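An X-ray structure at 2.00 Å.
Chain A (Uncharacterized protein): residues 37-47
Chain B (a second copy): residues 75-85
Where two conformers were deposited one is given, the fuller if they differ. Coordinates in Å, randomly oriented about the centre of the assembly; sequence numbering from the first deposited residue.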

ATOM      1  N   LYS A  37       9.381   3.090  14.461  1.00 42.60           N
ATOM      2  CA  LYS A  37       8.693   2.327  15.522  1.00 43.57           C
ATOM      3  C   LYS A  37       7.292   1.943  15.054  1.00 43.98           C
ATOM      4  O   LYS A  37       7.143   1.264  14.019  1.00 45.02           O
ATOM      5  CB  LYS A  37       8.683   3.073  16.893  1.00 43.31           C
ATOM      6  CG  LYS A  37      10.069   3.448  17.425  1.00 44.80           C
ATOM      7  CD  LYS A  37       9.980   3.953  18.874  1.00 45.90           C
ATOM      8  CE  LYS A  37      11.278   4.621  19.333  1.00 48.00           C
ATOM      9  NZ  LYS A  37      11.180   5.120  20.762  1.00 47.23           N
ATOM     10  N   ASP A  38       6.266   2.402  15.770  1.00 43.45           N
ATOM     11  CA  ASP A  38       4.877   2.073  15.421  1.00 43.60           C
ATOM     12  C   ASP A  38       4.132   3.063  14.520  1.00 41.60           C
ATOM     13  O   ASP A  38       2.985   2.769  14.093  1.00 42.43           O
ATOM     14  CB  ASP A  38       4.042   1.853  16.682  1.00 44.95           C
ATOM     15  CG  ASP A  38       4.368   0.544  17.361  1.00 49.61           C
ATOM     16  OD1 ASP A  38       3.456  -0.323  17.424  1.00 55.32           O
ATOM     17  OD2 ASP A  38       5.532   0.386  17.827  1.00 53.01           O
ATOM     18  N   ASP A  39       4.687   4.260  14.320  0.50 39.78           N
ATOM     19  CA  ASP A  39       4.091   5.084  13.302  0.50 37.40           C
ATOM     20  C   ASP A  39       4.506   4.481  11.993  0.50 35.38           C
ATOM     21  O   ASP A  39       5.692   4.147  11.796  0.50 34.83           O
ATOM     22  CB  ASP A  39       4.464   6.554  13.348  0.50 37.83           C
ATOM     23  CG  ASP A  39       3.575   7.374  12.418  0.50 38.64           C
ATOM     24  OD1 ASP A  39       2.347   7.110  12.397  0.50 39.76           O
ATOM     25  OD2 ASP A  39       4.088   8.248  11.694  0.50 37.55           O
ATOM     26  N   LEU A  40       3.509   4.310  11.135  1.00 32.78           N
ATOM     27  CA  LEU A  40       3.682   3.783   9.775  1.00 31.72           C
ATOM     28  C   LEU A  40       3.315   4.845   8.760  1.00 29.53           C
ATOM     29  O   LEU A  40       2.471   5.711   9.047  1.00 27.54           O
ATOM     30  CB  LEU A  40       2.765   2.559   9.545  1.00 31.03           C
ATOM     31  CG  LEU A  40       2.935   1.330  10.473  1.00 37.85           C
ATOM     32  CD1 LEU A  40       1.981   0.176  10.062  1.00 41.82           C
ATOM     33  CD2 LEU A  40       4.364   0.810  10.489  1.00 40.26           C
ATOM     34  N   ASP A  41       3.885   4.752   7.565  1.00 28.61           N
ATOM     35  CA  ASP A  41       3.400   5.545   6.436  1.00 28.16           C
ATOM     36  C   ASP A  41       3.604   4.753   5.198  1.00 26.72           C
ATOM     37  O   ASP A  41       4.269   3.710   5.213  1.00 25.60           O
ATOM     38  CB  ASP A  41       4.081   6.934   6.365  1.00 30.04           C
ATOM     39  CG  ASP A  41       3.329   7.928   5.426  1.00 34.12           C
ATOM     40  OD1 ASP A  41       2.123   7.747   5.103  1.00 30.51           O
ATOM     41  OD2 ASP A  41       3.986   8.882   4.970  1.00 40.33           O
ATOM     42  N   ILE A  42       2.984   5.211   4.134  1.00 26.36           N
ATOM     43  CA  ILE A  42       3.041   4.539   2.898  1.00 26.93           C
ATOM     44  C   ILE A  42       2.905   5.572   1.771  1.00 29.30           C
ATOM     45  O   ILE A  42       2.116   6.533   1.869  1.00 27.91           O
ATOM     46  CB  ILE A  42       1.909   3.491   2.797  1.00 26.81           C
ATOM     47  CG1 ILE A  42       1.905   2.823   1.437  1.00 26.67           C
ATOM     48  CG2 ILE A  42       0.554   4.093   3.165  1.00 26.32           C
ATOM     49  CD1 ILE A  42       0.769   1.735   1.394  1.00 25.67           C
ATOM     50  N   PHE A  43       3.707   5.383   0.723  1.00 30.15           N
ATOM     51  CA  PHE A  43       3.624   6.292  -0.391  1.00 32.38           C
ATOM     52  C   PHE A  43       4.017   5.626  -1.695  1.00 31.06           C
ATOM     53  O   PHE A  43       4.872   4.762  -1.713  1.00 32.35           O
ATOM     54  CB  PHE A  43       4.452   7.551  -0.126  1.00 32.82           C
ATOM     55  CG  PHE A  43       5.823   7.276   0.276  1.00 33.84           C
ATOM     56  CD1 PHE A  43       6.818   7.131  -0.681  1.00 35.79           C
ATOM     57  CD2 PHE A  43       6.136   7.154   1.628  1.00 34.53           C
ATOM     58  CE1 PHE A  43       8.119   6.870  -0.277  1.00 39.22           C
ATOM     59  CE2 PHE A  43       7.366   6.882   2.033  1.00 35.39           C
ATOM     60  CZ  PHE A  43       8.382   6.744   1.103  1.00 36.50           C
ATOM     61  N   PRO A  44       3.395   6.046  -2.787  1.00 30.90           N
ATOM     62  CA  PRO A  44       3.652   5.444  -4.102  1.00 30.24           C
ATOM     63  C   PRO A  44       4.935   6.022  -4.688  1.00 29.58           C
ATOM     64  O   PRO A  44       5.269   7.190  -4.400  1.00 27.11           O
ATOM     65  CB  PRO A  44       2.439   5.864  -4.923  1.00 31.12           C
ATOM     66  CG  PRO A  44       1.873   7.001  -4.232  1.00 31.89           C
ATOM     67  CD  PRO A  44       2.381   7.105  -2.851  1.00 31.49           C
ATOM     68  N   VAL A  45       5.664   5.223  -5.443  1.00 27.19           N
ATOM     69  CA  VAL A  45       6.862   5.725  -6.117  1.00 28.95           C
ATOM     70  C   VAL A  45       6.923   5.045  -7.453  1.00 29.43           C
ATOM     71  O   VAL A  45       6.367   3.947  -7.595  1.00 28.20           O
ATOM     72  CB  VAL A  45       8.168   5.386  -5.340  1.00 28.95           C
ATOM     73  CG1 VAL A  45       8.248   6.149  -4.075  1.00 32.40           C
ATOM     74  CG2 VAL A  45       8.353   3.832  -5.071  1.00 28.52           C
ATOM     75  N   ASN A  46       7.547   5.688  -8.446  0.50 29.01           N
ATOM     76  CA  ASN A  46       7.951   4.987  -9.680  0.50 28.91           C
ATOM     77  C   ASN A  46       9.234   4.191  -9.360  0.50 28.56           C
ATOM     78  O   ASN A  46      10.192   4.722  -8.764  0.50 28.43           O
ATOM     79  CB  ASN A  46       8.174   5.962 -10.878  0.50 28.98           C
ATOM     80  CG  ASN A  46       6.863   6.563 -11.436  0.50 29.79           C
ATOM     81  OD1 ASN A  46       5.942   5.844 -11.845  0.50 34.91           O
ATOM     82  ND2 ASN A  46       6.792   7.881 -11.466  0.50 27.81           N
ATOM     83  N   PHE A  47       9.267   2.923  -9.743  1.00 27.82           N
ATOM     84  CA  PHE A  47      10.377   2.020  -9.375  1.00 28.14           C
ATOM     85  C   PHE A  47      10.791   1.221 -10.622  1.00 28.40           C
ATOM     86  O   PHE A  47      10.043   1.130 -11.616  1.00 28.23           O
ATOM     87  CB  PHE A  47       9.927   1.036  -8.238  1.00 27.76           C
ATOM     88  CG  PHE A  47       9.032  -0.055  -8.747  1.00 27.76           C
ATOM     89  CD1 PHE A  47       9.551  -1.316  -9.079  1.00 26.95           C
ATOM     90  CD2 PHE A  47       7.686   0.183  -8.943  1.00 27.12           C
ATOM     91  CE1 PHE A  47       8.739  -2.295  -9.635  1.00 26.66           C
ATOM     92  CE2 PHE A  47       6.847  -0.826  -9.459  1.00 28.90           C
ATOM     93  CZ  PHE A  47       7.376  -2.065  -9.811  1.00 26.15           C
TER
ATOM     94  N   SER B  75      -5.020  -3.699  16.270  1.00 28.60           N
ATOM     95  CA  SER B  75      -6.184  -3.019  15.682  1.00 27.46           C
ATOM     96  C   SER B  75      -5.766  -1.748  14.951  1.00 28.51           C
ATOM     97  O   SER B  75      -6.495  -1.231  14.083  1.00 27.89           O
ATOM     98  CB  SER B  75      -7.254  -2.742  16.774  1.00 27.39           C
ATOM     99  OG  SER B  75      -6.811  -1.681  17.638  1.00 24.13           O
ATOM    100  N   ASP B  76      -4.538  -1.275  15.219  1.00 28.68           N
ATOM    101  CA  ASP B  76      -4.018  -0.050  14.618  1.00 28.42           C
ATOM    102  C   ASP B  76      -3.511  -0.359  13.201  1.00 28.41           C
ATOM    103  O   ASP B  76      -2.652  -1.248  12.999  1.00 25.85           O
ATOM    104  CB  ASP B  76      -2.856   0.506  15.515  1.00 30.27           C
ATOM    105  CG  ASP B  76      -2.228   1.794  14.981  1.00 35.16           C
ATOM    106  OD1 ASP B  76      -2.926   2.715  14.491  1.00 34.72           O
ATOM    107  OD2 ASP B  76      -0.987   1.903  15.115  1.00 41.99           O
ATOM    108  N   VAL B  77      -4.075   0.358  12.228  1.00 26.45           N
ATOM    109  CA  VAL B  77      -3.868   0.055  10.805  1.00 27.77           C
ATOM    110  C   VAL B  77      -3.673   1.345  10.026  1.00 28.94           C
ATOM    111  O   VAL B  77      -3.968   2.459  10.526  1.00 29.27           O
ATOM    112  CB  VAL B  77      -5.087  -0.722  10.145  1.00 28.64           C
ATOM    113  CG1 VAL B  77      -5.254  -2.130  10.744  1.00 26.30           C
ATOM    114  CG2 VAL B  77      -6.440   0.057  10.236  1.00 25.36           C
ATOM    115  N   LEU B  78      -3.206   1.213   8.784  1.00 29.26           N
ATOM    116  CA  LEU B  78      -3.370   2.281   7.835  1.00 27.21           C
ATOM    117  C   LEU B  78      -4.223   1.757   6.731  1.00 28.52           C
ATOM    118  O   LEU B  78      -4.230   0.548   6.477  1.00 28.71           O
ATOM    119  CB  LEU B  78      -2.018   2.628   7.152  1.00 27.74           C
ATOM    120  CG  LEU B  78      -0.816   2.972   7.957  1.00 29.43           C
ATOM    121  CD1 LEU B  78       0.344   3.222   6.949  1.00 28.12           C
ATOM    122  CD2 LEU B  78      -1.103   4.208   8.864  1.00 31.92           C
ATOM    123  N   PHE B  79      -4.906   2.651   6.049  1.00 27.74           N
ATOM    124  CA  PHE B  79      -5.668   2.313   4.857  1.00 29.58           C
ATOM    125  C   PHE B  79      -5.331   3.321   3.781  1.00 29.38           C
ATOM    126  O   PHE B  79      -5.393   4.564   4.012  1.00 30.62           O
ATOM    127  CB  PHE B  79      -7.187   2.272   5.160  1.00 29.68           C
ATOM    128  CG  PHE B  79      -8.004   1.652   4.044  1.00 30.31           C
ATOM    129  CD1 PHE B  79      -8.056   0.278   3.895  1.00 31.97           C
ATOM    130  CD2 PHE B  79      -8.671   2.439   3.113  1.00 29.91           C
ATOM    131  CE1 PHE B  79      -8.789  -0.294   2.844  1.00 30.87           C
ATOM    132  CE2 PHE B  79      -9.382   1.867   2.067  1.00 27.78           C
ATOM    133  CZ  PHE B  79      -9.429   0.507   1.942  1.00 31.10           C
ATOM    134  N   GLU B  80      -4.981   2.825   2.597  1.00 29.49           N
ATOM    135  CA  GLU B  80      -4.461   3.653   1.563  1.00 28.74           C
ATOM    136  C   GLU B  80      -5.157   3.415   0.228  1.00 32.60           C
ATOM    137  O   GLU B  80      -5.445   2.274  -0.173  1.00 31.66           O
ATOM    138  CB  GLU B  80      -2.906   3.473   1.408  1.00 26.86           C
ATOM    139  CG  GLU B  80      -2.232   4.518   0.489  1.00 28.67           C
ATOM    140  CD  GLU B  80      -2.025   4.030  -0.937  1.00 30.29           C
ATOM    141  OE1 GLU B  80      -2.482   2.875  -1.264  1.00 29.03           O
ATOM    142  OE2 GLU B  80      -1.273   4.718  -1.672  1.00 30.26           O
ATOM    143  N   VAL B  81      -5.400   4.525  -0.455  1.00 34.72           N
ATOM    144  CA  VAL B  81      -5.872   4.536  -1.840  1.00 38.86           C
ATOM    145  C   VAL B  81      -4.917   5.452  -2.618  1.00 39.13           C
ATOM    146  O   VAL B  81      -4.394   6.449  -2.073  1.00 36.08           O
ATOM    147  CB  VAL B  81      -7.356   5.014  -1.855  1.00 41.24           C
ATOM    148  CG1 VAL B  81      -7.847   5.200  -3.252  1.00 46.44           C
ATOM    149  CG2 VAL B  81      -8.264   4.061  -1.082  1.00 40.34           C
ATOM    150  N   ASP B  82      -4.597   5.125  -3.882  1.00 39.35           N
ATOM    151  CA  ASP B  82      -3.831   6.025  -4.735  1.00 38.72           C
ATOM    152  C   ASP B  82      -4.241   5.972  -6.213  1.00 41.34           C
ATOM    153  O   ASP B  82      -5.144   5.184  -6.559  1.00 40.96           O
ATOM    154  CB  ASP B  82      -2.258   5.999  -4.581  1.00 39.08           C
ATOM    155  CG  ASP B  82      -1.575   4.609  -4.935  1.00 40.69           C
ATOM    156  OD1 ASP B  82      -1.189   4.327  -6.115  1.00 43.69           O
ATOM    157  OD2 ASP B  82      -1.267   3.893  -3.992  1.00 30.97           O
ATOM    158  N   ARG B  83      -3.598   6.863  -6.989  1.00 43.44           N
ATOM    159  CA  ARG B  83      -3.608   6.952  -8.488  1.00 45.11           C
ATOM    160  C   ARG B  83      -2.466   7.770  -9.018  1.00 47.82           C
ATOM    161  O   ARG B  83      -2.347   8.990  -8.775  1.00 47.70           O
ATOM    162  CB  ARG B  83      -4.913   7.487  -9.028  1.00 45.70           C
ATOM    163  CG  ARG B  83      -6.072   6.542  -8.833  1.00 42.09           C
ATOM    164  CD  ARG B  83      -6.002   5.321  -9.779  1.00 45.42           C
ATOM    165  NE  ARG B  83      -7.233   4.534  -9.731  1.00 42.85           N
ATOM    166  CZ  ARG B  83      -7.469   3.428 -10.426  1.00 43.68           C
ATOM    167  NH1 ARG B  83      -6.548   2.930 -11.271  1.00 41.25           N
ATOM    168  NH2 ARG B  83      -8.655   2.829 -10.295  1.00 42.71           N
ATOM    169  N   PHE B  84      -1.645   7.106  -9.819  1.00 49.67           N
ATOM    170  CA  PHE B  84      -0.336   7.588 -10.086  1.00 52.54           C
ATOM    171  C   PHE B  84      -0.011   7.332 -11.566  1.00 54.43           C
ATOM    172  O   PHE B  84      -0.836   6.738 -12.293  1.00 55.43           O
ATOM    173  CB  PHE B  84       0.617   6.890  -9.102  1.00 53.59           C
ATOM    174  CG  PHE B  84       1.837   7.705  -8.717  1.00 53.04           C
ATOM    175  CD1 PHE B  84       1.790   8.573  -7.649  1.00 53.22           C
ATOM    176  CD2 PHE B  84       3.042   7.553  -9.402  1.00 54.92           C
ATOM    177  CE1 PHE B  84       2.925   9.323  -7.290  1.00 55.41           C
ATOM    178  CE2 PHE B  84       4.191   8.280  -9.041  1.00 55.99           C
ATOM    179  CZ  PHE B  84       4.127   9.161  -7.974  1.00 55.42           C
ATOM    180  N   ASP B  85       1.154   7.814 -12.011  1.00 55.82           N
ATOM    181  CA  ASP B  85       1.541   7.860 -13.428  1.00 57.01           C
ATOM    182  C   ASP B  85       3.053   7.776 -13.610  1.00 57.41           C
ATOM    183  O   ASP B  85       3.644   8.671 -14.236  1.00 57.44           O
ATOM    184  CB  ASP B  85       1.131   9.199 -14.049  1.00 57.63           C
ATOM    185  CG  ASP B  85      -0.239   9.179 -14.680  1.00 59.03           C
ATOM    186  OD1 ASP B  85      -0.769  10.299 -14.892  1.00 61.01           O
ATOM    187  OD2 ASP B  85      -0.771   8.079 -14.981  1.00 59.62           O
TER

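Two strands can pack face to face through their side chains without sharing a single backbone hydrogen bond, and this pair of copies is a clear case. Their axes run nearly parallel, 13° apart and 8.0 Å at closest approach, too far for main-chain pairing; alternation then decides which residues meet. At the start of the chain A stretch contact is slight: D38(A) O lies 4.2 Å from D76(B) OD2. D38(A) is exposed and D76(B) partly so, which suits two acids with no hydrogen bond between them. L40(A) begins the apolar part, its CB 3.6 Å from CD1 of L78(B), whose side chain reaches between two chain A residues. The next residue, D41(A), turns away, and its OD1 accepts a weak hydrogen bond from I42(A) N (2.8 Å). I42(A) points back toward chain B, placing CG2 3.9 Å from L78(B) CD1 and also 3.9 Å from E80(B) CG, so that even a buried glutamate contributes its aliphatic portion. F43(A) and V45(A) face away, as alternation demands. Between them P44(A) packs its compact ring over one face of the F84(B) ring: P44(A) CG lies 3.8 Å from F84(B) CD1, and P44(A) CB lies 4.1 Å from D82(B) OD1. Finally, the side chain of N46(A) meets the edge of the same phenyl ring. Altogether 547 Å², summed over both sides, is buried, mostly by apolar packing.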